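Local coordinates for protein salt-tolerant glutaminase (PDB 3AGD) that probably catalyses the hydrolysis of L-glutamine to L-glutamate and ammonium, at residues V19-T24 and N287-V292; P29-A34 and G260-V265; V58-Q63 and K202-M207; I275-P280 and L293-L298. All coordinates share one frame; numbering follows the deposited sequence.

Overall arrangement
All four contacts lie in the glutaminase domain. Interactions 2 and 4 share its antiparallel sheet. Strands 264-269 and 273-278 are neighbours there, and Val265 N lies 2.7 Å from Val277 O. Interactions 1 and 4 both use helix 289-301; Ser288 OG, at its start, lies 2.8 Å from Ser279 O. Interaction 3 meets the sheet where Phe60 CD2 comes 3.3 Å from Phe278 CD1. Interaction 2 holds Val261, which binds L-glutamate in another crystal structure of this protein, and Val261 CG2 packs 3.7 Å from Gln63 CG of interaction 3. The side chain of Ile62 is about 7 Å from that of the glutamate-binding Ser64. Interaction 4 lies away from the glutamate-binding residues.

Interaction 1: V19-T24 and N287-V292; sequences VNPGET and NSARGV
Asn20 and Arg290 mark the closest backbone approach, with their CA atoms 7.5 Å apart. Residues 19-24 form an irregular loop that passes over the first turn of helix 289-301. Ser288 is the N-cap of that helix: Ser288 OG accepts from Gly291 N at 3.0 Å. The Arg290 guanidinium carries the contact. At its edge, Val19 O accepts two weak hydrogen bonds, from Arg290 NE and Arg290 NH2, both at 3.1 Å. The Asn20 amide stacks on one face, with the two planes 14° apart. Asn20 OD1 sits 3.0 Å above the Arg290 guanidinium plane, over the centre. This is stacking and not hydrogen bonding. Bends at chi2 and chi3 of Arg290 turn its end toward the loop. Asn20 ND2 is held by Pro36 O, which helps to fix the amide. Beyond this polar pair the contact is lighter: Pro21 CG lies 4.3 Å from Ala289 CB, and Pro21 O is 3.8 Å from the same methyl. Asn20 O also accepts from Arg281 NH1. The loop, which connects helix 4-16 to helix 29-32, thus lies at the surface, strapped across the N-terminal end of helix 289-301.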
loop_
_atom_site.group_PDB
_atom_site.type_symbol
_atom_site.label_atom_id
_atom_site.label_comp_id
_atom_site.label_asym_id
_atom_site.label_seq_id
_atom_site.Cartn_x
_atom_site.Cartn_y
_atom_site.Cartn_z
ATOM N N VAL A 19 -15.576 21.128 19.173
ATOM C CA VAL A 19 -16.555 20.257 19.813
ATOM C C VAL A 19 -15.813 19.112 20.482
ATOM O O VAL A 19 -14.657 18.837 20.146
ATOM C CB VAL A 19 -17.548 19.688 18.792
ATOM C CG1 VAL A 19 -18.378 20.818 18.200
ATOM C CG2 VAL A 19 -16.797 18.942 17.695
ATOM N N ASN A 20 -16.467 18.440 21.425
ATOM C CA ASN A 20 -15.822 17.341 22.135
ATOM C C ASN A 20 -16.834 16.243 22.476
ATOM O O ASN A 20 -17.129 15.991 23.646
ATOM C CB ASN A 20 -15.162 17.888 23.403
ATOM C CG ASN A 20 -14.053 16.999 23.910
ATOM O OD1 ASN A 20 -13.687 16.020 23.263
ATOM N ND2 ASN A 20 -13.501 17.339 25.071
ATOM N N PRO A 21 -17.362 15.561 21.445
ATOM C CA PRO A 21 -18.349 14.482 21.568
ATOM C C PRO A 21 -17.840 13.196 22.211
ATOM O O PRO A 21 -16.637 12.927 22.229
ATOM C CB PRO A 21 -18.785 14.257 20.127
ATOM C CG PRO A 21 -17.503 14.470 19.380
ATOM C CD PRO A 21 -16.957 15.732 20.037
ATOM N N GLY A 22 -18.778 12.406 22.731
ATOM C CA GLY A 22 -18.433 11.147 23.365
ATOM C C GLY A 22 -18.110 11.306 24.835
ATOM O O GLY A 22 -18.410 12.334 25.447
ATOM N N GLU A 23 -17.498 10.278 25.409
ATOM C CA GLU A 23 -17.128 10.309 26.813
ATOM C C GLU A 23 -15.899 9.454 27.029
ATOM O O GLU A 23 -15.614 8.549 26.251
ATOM C CB GLU A 23 -18.278 9.797 27.691
ATOM C CG GLU A 23 -18.678 8.367 27.418
ATOM C CD GLU A 23 -19.699 7.830 28.413
ATOM O OE1 GLU A 23 -20.157 6.684 28.220
ATOM O OE2 GLU A 23 -20.037 8.544 29.384
ATOM N N THR A 24 -15.167 9.758 28.090
ATOM C CA THR A 24 -13.962 9.020 28.427
ATOM C C THR A 24 -14.314 7.583 28.818
ATOM O O THR A 24 -15.478 7.272 29.083
ATOM C CB THR A 24 -13.241 9.702 29.596
ATOM O OG1 THR A 24 -14.154 9.845 30.692
ATOM C CG2 THR A 24 -12.744 11.081 29.182
ATOM N N ASN A 287 -13.478 4.075 20.250
ATOM C CA ASN A 287 -12.263 4.661 19.679
ATOM C C ASN A 287 -12.276 6.162 19.970
ATOM O O ASN A 287 -13.338 6.752 20.177
ATOM C CB ASN A 287 -12.199 4.460 18.160
ATOM C CG ASN A 287 -11.993 3.007 17.759
ATOM O OD1 ASN A 287 -11.157 2.303 18.327
ATOM N ND2 ASN A 287 -12.746 2.558 16.758
ATOM N N SER A 288 -11.102 6.783 19.989
ATOM C CA SER A 288 -11.036 8.219 20.231
ATOM C C SER A 288 -11.859 8.921 19.153
ATOM O O SER A 288 -11.570 8.789 17.962
ATOM C CB SER A 288 -9.593 8.706 20.165
ATOM O OG SER A 288 -9.550 10.118 20.192
ATOM N N ALA A 289 -12.882 9.661 19.572
ATOM C CA ALA A 289 -13.750 10.366 18.634
ATOM C C ALA A 289 -13.008 11.350 17.731
ATOM O O ALA A 289 -13.085 11.247 16.506
ATOM C CB ALA A 289 -14.859 11.082 19.388
ATOM N N ARG A 290 -12.297 12.306 18.322
ATOM C CA ARG A 290 -11.559 13.289 17.524
ATOM C C ARG A 290 -10.301 12.677 16.931
ATOM O O ARG A 290 -9.820 13.129 15.895
ATOM C CB ARG A 290 -11.130 14.479 18.371
ATOM C CG ARG A 290 -12.223 15.333 18.947
ATOM C CD ARG A 290 -11.679 15.868 20.251
ATOM N NE ARG A 290 -12.107 17.214 20.571
ATOM C CZ ARG A 290 -11.723 17.856 21.667
ATOM N NH1 ARG A 290 -10.909 17.262 22.534
ATOM N NH2 ARG A 290 -12.146 19.089 21.891
ATOM N N GLY A 291 -9.750 11.680 17.615
ATOM C CA GLY A 291 -8.549 11.023 17.132
ATOM C C GLY A 291 -8.819 10.341 15.808
ATOM O O GLY A 291 -8.014 10.405 14.880
ATOM N N VAL A 292 -9.965 9.676 15.724
ATOM C CA VAL A 292 -10.357 8.987 14.506
ATOM C C VAL A 292 -10.711 10.026 13.440
ATOM O O VAL A 292 -10.295 9.919 12.286
ATOM C CB VAL A 292 -11.570 8.058 14.774
ATOM C CG1 VAL A 292 -12.304 7.753 13.483
ATOM C CG2 VAL A 292 -11.091 6.761 15.414
#

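Interaction 2: P29-A34 and G260-V265; sequences PVLAEA and GVAGGV
Leu31 and Ala262 make the closer half of this small contact. Leu31 CD2 rests 4.0 Å from Ala262 CB and 4.2 Å from Ala262 CA. The CA atoms of the two residues are 6.4 Å apart. The other methyl, Leu31 CD1, reaches Val261 CG2 at 4.2 Å, and these two side chains cross at about a right angle. Leu31 CG lies anti to the carbonyl carbon (chi1 -66°), which points the isopropyl fork from helix 29-32 at the loop, with one prong for each residue. No hydrogen bond joins the segments. Ala262 is buried, while Leu31 and Val261 are partly exposed. The loose side is the outer one, where Pro29 of the short helix and Glu33 just after it are exposed. Val30 instead leans on helix 154-161. Residues 260-263 form a type I beta turn, closed by Gly263 N to Gly260 O at 2.9 Å. Val261 also packs on Gln63. Val261 binds L-glutamate in another crystal structure of this protein, and Leu31 is about 6 Å, side chain to side chain, from the glutamate-binding Glu160. The turn starts at the glycine of the Lys-Ser-Gly sequence 258-260, consistent with the K(T/S)G-type motif bordering the active site in beta-lactamase-like enzymes.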
loop_
_atom_site.group_PDB
_atom_site.type_symbol
_atom_site.label_atom_id
_atom_site.label_comp_id
_atom_site.label_asym_id
_atom_site.label_seq_id
_atom_site.Cartn_x
_atom_site.Cartn_y
_atom_site.Cartn_z
ATOM N N PRO A 29 -12.023 4.743 36.980
ATOM C CA PRO A 29 -11.990 6.154 37.369
ATOM C C PRO A 29 -10.769 6.938 36.897
ATOM O O PRO A 29 -10.867 8.134 36.621
ATOM C CB PRO A 29 -12.102 6.097 38.894
ATOM C CG PRO A 29 -11.510 4.755 39.232
ATOM C CD PRO A 29 -12.100 3.874 38.166
ATOM N N VAL A 30 -9.617 6.281 36.797
ATOM C CA VAL A 30 -8.424 6.990 36.349
ATOM C C VAL A 30 -8.650 7.553 34.942
ATOM O O VAL A 30 -8.241 8.674 34.642
ATOM C CB VAL A 30 -7.178 6.070 36.359
ATOM C CG1 VAL A 30 -7.370 4.914 35.403
ATOM C CG2 VAL A 30 -5.942 6.870 35.991
ATOM N N LEU A 31 -9.316 6.779 34.087
ATOM C CA LEU A 31 -9.598 7.221 32.727
ATOM C C LEU A 31 -10.921 7.979 32.687
ATOM O O LEU A 31 -11.068 8.959 31.959
ATOM C CB LEU A 31 -9.654 6.023 31.772
ATOM C CG LEU A 31 -8.348 5.256 31.550
ATOM C CD1 LEU A 31 -8.546 4.158 30.503
ATOM C CD2 LEU A 31 -7.272 6.225 31.095
ATOM N N ALA A 32 -11.880 7.523 33.487
ATOM C CA ALA A 32 -13.187 8.158 33.546
ATOM C C ALA A 32 -13.104 9.598 34.054
ATOM O O ALA A 32 -13.896 10.445 33.646
ATOM C CB ALA A 32 -14.114 7.345 34.441
ATOM N N GLU A 33 -12.144 9.869 34.933
ATOM C CA GLU A 33 -11.983 11.203 35.510
ATOM C C GLU A 33 -10.935 12.059 34.808
ATOM O O GLU A 33 -10.696 13.199 35.208
ATOM C CB GLU A 33 -11.610 11.097 36.994
ATOM C CG GLU A 33 -12.453 10.120 37.805
ATOM C CD GLU A 33 -13.937 10.424 37.751
ATOM O OE1 GLU A 33 -14.727 9.600 38.263
ATOM O OE2 GLU A 33 -14.315 11.482 37.202
ATOM N N ALA A 34 -10.308 11.518 33.768
ATOM C CA ALA A 34 -9.278 12.253 33.043
ATOM C C ALA A 34 -9.817 13.530 32.406
ATOM O O ALA A 34 -10.955 13.569 31.948
ATOM C CB ALA A 34 -8.651 11.359 31.978
ATOM N N GLY A 260 -6.771 3.460 21.293
ATOM C CA GLY A 260 -6.659 2.972 22.659
ATOM C C GLY A 260 -7.706 3.712 23.478
ATOM O O GLY A 260 -7.928 4.902 23.241
ATOM N N VAL A 261 -8.347 3.036 24.433
ATOM C CA VAL A 261 -9.397 3.668 25.236
ATOM C C VAL A 261 -8.978 4.882 26.070
ATOM O O VAL A 261 -9.828 5.556 26.649
ATOM C CB VAL A 261 -10.102 2.641 26.171
ATOM C CG1 VAL A 261 -10.888 1.631 25.334
ATOM C CG2 VAL A 261 -9.083 1.919 27.042
ATOM N N ALA A 262 -7.681 5.165 26.138
ATOM C CA ALA A 262 -7.216 6.317 26.897
ATOM C C ALA A 262 -7.263 7.562 26.017
ATOM O O ALA A 262 -7.034 8.672 26.493
ATOM C CB ALA A 262 -5.800 6.085 27.408
ATOM N N GLY A 263 -7.553 7.370 24.730
ATOM C CA GLY A 263 -7.643 8.492 23.810
ATOM C C GLY A 263 -6.572 8.579 22.732
ATOM O O GLY A 263 -6.589 9.501 21.921
ATOM N N GLY A 264 -5.650 7.622 22.704
ATOM C CA GLY A 264 -4.590 7.664 21.708
ATOM C C GLY A 264 -4.803 6.816 20.468
ATOM O O GLY A 264 -5.210 5.655 20.559
ATOM N N VAL A 265 -4.535 7.398 19.303
ATOM C CA VAL A 265 -4.663 6.674 18.042
ATOM C C VAL A 265 -3.300 6.583 17.360
ATOM O O VAL A 265 -2.600 7.583 17.207
ATOM C CB VAL A 265 -5.641 7.356 17.061
ATOM C CG1 VAL A 265 -5.806 6.482 15.813
ATOM C CG2 VAL A 265 -6.985 7.583 17.729
#

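Interaction 3: V58-Q63 and K202-M207; sequences VEFTIQ and KDLAVM
Ile62 stretches toward Leu204 because its CG1 is anti to the backbone N (chi1 -173°) and its chain is extended. Leu204 answers with CG anti to its carbonyl carbon (chi1 -78°), which sends both methyls toward the strand side. The contact joins the two-stranded antiparallel sheet, 60-61 with 198-199, to helix 201-212, which follows strand 198-199 in this beta-lactamase-like fold. Leu204 uses its two branches separately. Leu204 CD2 lies 3.8 Å from Ile62 CD1. Leu204 CD1 meets the edge of the Phe60 ring, in its plane, 3.9 Å from Phe60 CZ. Met207 and Ile62 reach toward each other tip to tip, with Met207 CE 4.1 Å from Ile62 CD1. All four side chains are buried. Met142 of helix 131-146 packs on both Ile62 and Met207. Beside the apolar cluster, Arg148 NH1 makes salt bridges with Glu59 OE2 and Asp203 OD2. Glu59 OE2 and Asp203 OD2 are 5.2 Å apart, and the shared arginine probably eases their repulsion. Across the helix, Val206 packs on Trp369 of the second subunit. Next to the glutamate-binding Ser64, Gln63 NE2 donates an almost straight bond (173°) to Thr61 OG1 at 2.9 Å.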
loop_
_atom_site.group_PDB
_atom_site.type_symbol
_atom_site.label_atom_id
_atom_site.label_comp_id
_atom_site.label_asym_id
_atom_site.label_seq_id
_atom_site.Cartn_x
_atom_site.Cartn_y
_atom_site.Cartn_z
ATOM N N VAL A 58 1.583 15.357 25.995
ATOM C CA VAL A 58 0.936 14.958 27.239
ATOM C C VAL A 58 0.859 13.435 27.250
ATOM O O VAL A 58 0.317 12.830 26.323
ATOM C CB VAL A 58 -0.487 15.534 27.332
ATOM C CG1 VAL A 58 -1.177 15.012 28.572
ATOM C CG2 VAL A 58 -0.429 17.051 27.360
ATOM N N GLU A 59 1.401 12.820 28.295
ATOM C CA GLU A 59 1.408 11.370 28.396
ATOM C C GLU A 59 0.052 10.765 28.717
ATOM O O GLU A 59 -0.764 11.360 29.420
ATOM C CB GLU A 59 2.414 10.910 29.454
ATOM C CG GLU A 59 3.861 11.267 29.152
ATOM C CD GLU A 59 4.841 10.531 30.051
ATOM O OE1 GLU A 59 4.490 10.264 31.223
ATOM O OE2 GLU A 59 5.966 10.228 29.594
ATOM N N PHE A 60 -0.175 9.569 28.189
ATOM C CA PHE A 60 -1.407 8.830 28.423
ATOM C C PHE A 60 -1.071 7.357 28.221
ATOM O O PHE A 60 -0.083 7.032 27.563
ATOM C CB PHE A 60 -2.499 9.288 27.443
ATOM C CG PHE A 60 -2.084 9.240 25.997
ATOM C CD1 PHE A 60 -2.095 8.041 25.294
ATOM C CD2 PHE A 60 -1.649 10.397 25.346
ATOM C CE1 PHE A 60 -1.676 7.989 23.961
ATOM C CE2 PHE A 60 -1.229 10.358 24.020
ATOM C CZ PHE A 60 -1.242 9.153 23.322
ATOM N N THR A 61 -1.870 6.463 28.789
ATOM C CA THR A 61 -1.600 5.042 28.624
ATOM C C THR A 61 -1.952 4.625 27.198
ATOM O O THR A 61 -3.042 4.910 26.697
ATOM C CB THR A 61 -2.380 4.207 29.650
ATOM O OG1 THR A 61 -3.777 4.517 29.568
ATOM C CG2 THR A 61 -1.881 4.526 31.053
ATOM N N ILE A 62 -1.001 3.960 26.555
ATOM C CA ILE A 62 -1.135 3.519 25.177
ATOM C C ILE A 62 -2.247 2.502 24.953
ATOM O O ILE A 62 -2.789 2.397 23.850
ATOM C CB ILE A 62 0.220 2.943 24.678
ATOM C CG1 ILE A 62 0.154 2.622 23.190
ATOM C CG2 ILE A 62 0.576 1.698 25.467
ATOM C CD1 ILE A 62 1.508 2.225 22.614
ATOM N N GLN A 63 -2.592 1.760 25.997
ATOM C CA GLN A 63 -3.640 0.749 25.900
ATOM C C GLN A 63 -3.448 -0.157 24.674
ATOM O O GLN A 63 -2.330 -0.603 24.405
ATOM C CB GLN A 63 -5.016 1.423 25.869
ATOM C CG GLN A 63 -5.388 2.173 27.166
ATOM C CD GLN A 63 -5.358 1.279 28.398
ATOM O OE1 GLN A 63 -5.749 0.113 28.339
ATOM N NE2 GLN A 63 -4.907 1.826 29.525
ATOM N N LYS A 202 3.559 12.351 20.314
ATOM C CA LYS A 202 4.839 12.321 19.617
ATOM C C LYS A 202 5.469 10.937 19.657
ATOM O O LYS A 202 6.046 10.486 18.669
ATOM C CB LYS A 202 5.802 13.339 20.231
ATOM C CG LYS A 202 5.421 14.794 19.985
ATOM C CD LYS A 202 6.438 15.725 20.638
ATOM C CE LYS A 202 6.121 17.186 20.378
ATOM N NZ LYS A 202 7.132 18.098 21.002
ATOM N N ASP A 203 5.376 10.270 20.801
ATOM C CA ASP A 203 5.932 8.930 20.921
ATOM C C ASP A 203 5.275 8.015 19.892
ATOM O O ASP A 203 5.958 7.302 19.152
ATOM C CB ASP A 203 5.688 8.358 22.318
ATOM C CG ASP A 203 6.499 9.053 23.388
ATOM O OD1 ASP A 203 7.732 9.184 23.223
ATOM O OD2 ASP A 203 5.900 9.455 24.404
ATOM N N LEU A 204 3.946 8.039 19.850
ATOM C CA LEU A 204 3.201 7.200 18.916
ATOM C C LEU A 204 3.591 7.456 17.466
ATOM O O LEU A 204 3.802 6.517 16.703
ATOM C CB LEU A 204 1.691 7.416 19.080
ATOM C CG LEU A 204 1.018 6.734 20.273
ATOM C CD1 LEU A 204 -0.477 6.998 20.221
ATOM C CD2 LEU A 204 1.288 5.233 20.230
ATOM N N ALA A 205 3.683 8.728 17.089
ATOM C CA ALA A 205 4.047 9.090 15.723
ATOM C C ALA A 205 5.366 8.433 15.322
ATOM O O ALA A 205 5.466 7.805 14.269
ATOM C CB ALA A 205 4.158 10.613 15.596
ATOM N N VAL A 206 6.374 8.570 16.174
ATOM C CA VAL A 206 7.686 8.002 15.894
ATOM C C VAL A 206 7.646 6.480 15.871
ATOM O O VAL A 206 8.273 5.848 15.021
ATOM C CB VAL A 206 8.723 8.477 16.932
ATOM C CG1 VAL A 206 10.070 7.828 16.659
ATOM C CG2 VAL A 206 8.844 10.007 16.876
ATOM N N MET A 207 6.917 5.891 16.813
ATOM C CA MET A 207 6.789 4.442 16.875
ATOM C C MET A 207 6.116 3.975 15.579
ATOM O O MET A 207 6.564 3.023 14.935
ATOM C CB MET A 207 5.958 4.056 18.103
ATOM C CG MET A 207 6.683 4.313 19.432
ATOM S SD MET A 207 5.583 4.372 20.872
ATOM C CE MET A 207 5.377 2.604 21.203
#

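Interaction 4: I275-P280 and L293-L298; sequences IGVFSP and LACRRL
Helix-on-sheet packing of the beta-lactamase-like fold brings Val277 and Ile275 against helix 289-301. Strand 273-278 is the middle strand of the five-stranded antiparallel sheet, and the helix follows it in sequence. The chain turns back after the strand, so that the helix runs over one face of the sheet roughly antiparallel to it. The segment axes approach to 9.7 Å, with 141° between their N-to-C directions. No hydrogen bond joins the two segments; the interface is wholly apolar and its five touching residues are buried. Ile275 and Val277, two apart on the strand, both point their CB atoms at the helix. Val277 divides its branches between two successive helix residues. Val277 CG1 is anti to the backbone N (chi1 -168°) and lies 4.1 Å from Ala294 CB. Val277 CG2 reaches Cys295 SG at 4.2 Å. The backbones come nearest at Val277 and Ala294, with CA atoms 7.7 Å apart, which the small alanine probably helps to allow. Cys295 also leans on Trp249 of helix 249-252, while Leu298 extends the apolar layer to Ile41 and Leu43 of strand 40-44. Tyr8 of helix 4-16 packs against Leu298 as well. On another side of the helix, Arg297 is tied by salt bridges to Asp301 and to Glu15 of helix 4-16. At the other end of the interface, Ile275 and Leu298 meet tip to tip. A single methyl, Leu298 CD1, touches both Ile275 CD1 at 4.0 Å and Ile275 CG2 at 4.1 Å.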
loop_
_atom_site.group_PDB
_atom_site.type_symbol
_atom_site.label_atom_id
_atom_site.label_comp_id
_atom_site.label_asym_id
_atom_site.label_seq_id
_atom_site.Cartn_x
_atom_site.Cartn_y
_atom_site.Cartn_z
ATOM N N ILE A 275 1.747 8.196 12.552
ATOM C CA ILE A 275 0.781 9.117 13.148
ATOM C C ILE A 275 0.423 8.823 14.600
ATOM O O ILE A 275 0.218 7.674 14.988
ATOM C CB ILE A 275 -0.529 9.129 12.338
ATOM C CG1 ILE A 275 -0.248 9.594 10.911
ATOM C CG2 ILE A 275 -1.567 10.019 13.019
ATOM C CD1 ILE A 275 -1.380 9.291 9.941
ATOM N N GLY A 276 0.347 9.883 15.393
ATOM C CA GLY A 276 -0.018 9.752 16.787
ATOM C C GLY A 276 -1.062 10.814 17.062
ATOM O O GLY A 276 -0.842 11.982 16.757
ATOM N N VAL A 277 -2.214 10.419 17.592
ATOM C CA VAL A 277 -3.262 11.382 17.913
ATOM C C VAL A 277 -3.753 11.113 19.330
ATOM O O VAL A 277 -3.786 9.966 19.781
ATOM C CB VAL A 277 -4.479 11.283 16.963
ATOM C CG1 VAL A 277 -5.389 12.495 17.174
ATOM C CG2 VAL A 277 -4.030 11.207 15.523
ATOM N N PHE A 278 -4.146 12.170 20.028
ATOM C CA PHE A 278 -4.620 12.029 21.392
ATOM C C PHE A 278 -5.828 12.902 21.697
ATOM O O PHE A 278 -5.793 14.124 21.527
ATOM C CB PHE A 278 -3.484 12.358 22.367
ATOM C CG PHE A 278 -3.927 12.505 23.796
ATOM C CD1 PHE A 278 -4.590 11.469 24.447
ATOM C CD2 PHE A 278 -3.664 13.682 24.497
ATOM C CE1 PHE A 278 -4.984 11.597 25.777
ATOM C CE2 PHE A 278 -4.053 13.822 25.829
ATOM C CZ PHE A 278 -4.714 12.779 26.473
ATOM N N SER A 279 -6.900 12.254 22.144
ATOM C CA SER A 279 -8.128 12.940 22.519
ATOM C C SER A 279 -8.930 11.948 23.358
ATOM O O SER A 279 -9.530 11.016 22.829
ATOM C CB SER A 279 -8.916 13.364 21.279
ATOM O OG SER A 279 -10.027 14.154 21.656
ATOM N N PRO A 280 -8.946 12.149 24.685
ATOM C CA PRO A 280 -9.627 11.331 25.694
ATOM C C PRO A 280 -11.002 10.736 25.385
ATOM O O PRO A 280 -11.193 9.528 25.503
ATOM C CB PRO A 280 -9.664 12.253 26.909
ATOM C CG PRO A 280 -8.388 13.018 26.771
ATOM C CD PRO A 280 -8.402 13.374 25.304
ATOM N N LEU A 293 -11.466 11.041 13.840
ATOM C CA LEU A 293 -11.872 12.089 12.915
ATOM C C LEU A 293 -10.658 12.796 12.319
ATOM O O LEU A 293 -10.668 13.186 11.152
ATOM C CB LEU A 293 -12.773 13.097 13.629
ATOM C CG LEU A 293 -13.368 14.209 12.762
ATOM C CD1 LEU A 293 -14.112 13.609 11.573
ATOM C CD2 LEU A 293 -14.306 15.057 13.613
ATOM N N ALA A 294 -9.611 12.956 13.125
ATOM C CA ALA A 294 -8.388 13.600 12.661
ATOM C C ALA A 294 -7.711 12.738 11.592
ATOM O O ALA A 294 -7.147 13.263 10.633
ATOM C CB ALA A 294 -7.435 13.832 13.838
ATOM N N CYS A 295 -7.766 11.417 11.753
ATOM C CA CYS A 295 -7.161 10.522 10.769
ATOM C C CYS A 295 -7.917 10.594 9.436
ATOM O O CYS A 295 -7.305 10.536 8.365
ATOM C CB CYS A 295 -7.139 9.082 11.293
ATOM S SG CYS A 295 -5.928 8.800 12.622
ATOM N N ARG A 296 -9.241 10.728 9.501
ATOM C CA ARG A 296 -10.053 10.834 8.290
ATOM C C ARG A 296 -9.691 12.125 7.558
ATOM O O ARG A 296 -9.582 12.142 6.334
ATOM C CB ARG A 296 -11.548 10.837 8.635
ATOM C CG ARG A 296 -12.073 9.518 9.205
ATOM C CD ARG A 296 -13.570 9.605 9.473
ATOM N NE ARG A 296 -14.098 8.448 10.197
ATOM C CZ ARG A 296 -14.317 7.248 9.664
ATOM N NH1 ARG A 296 -14.055 7.015 8.384
ATOM N NH2 ARG A 296 -14.816 6.278 10.418
ATOM N N ARG A 297 -9.495 13.205 8.313
ATOM C CA ARG A 297 -9.133 14.488 7.718
ATOM C C ARG A 297 -7.714 14.470 7.146
ATOM O O ARG A 297 -7.459 15.065 6.101
ATOM C CB ARG A 297 -9.269 15.616 8.750
ATOM C CG ARG A 297 -10.698 16.112 8.952
ATOM C CD ARG A 297 -11.207 16.857 7.713
ATOM N NE ARG A 297 -10.562 18.159 7.521
ATOM C CZ ARG A 297 -10.919 19.276 8.152
ATOM N NH1 ARG A 297 -11.922 19.262 9.021
ATOM N NH2 ARG A 297 -10.269 20.411 7.920
ATOM N N LEU A 298 -6.787 13.798 7.825
ATOM C CA LEU A 298 -5.416 13.724 7.328
ATOM C C LEU A 298 -5.408 13.002 5.985
ATOM O O LEU A 298 -4.724 13.413 5.049
ATOM C CB LEU A 298 -4.520 12.976 8.317
ATOM C CG LEU A 298 -4.128 13.701 9.605
ATOM C CD1 LEU A 298 -3.322 12.765 10.492
ATOM C CD2 LEU A 298 -3.318 14.938 9.269
#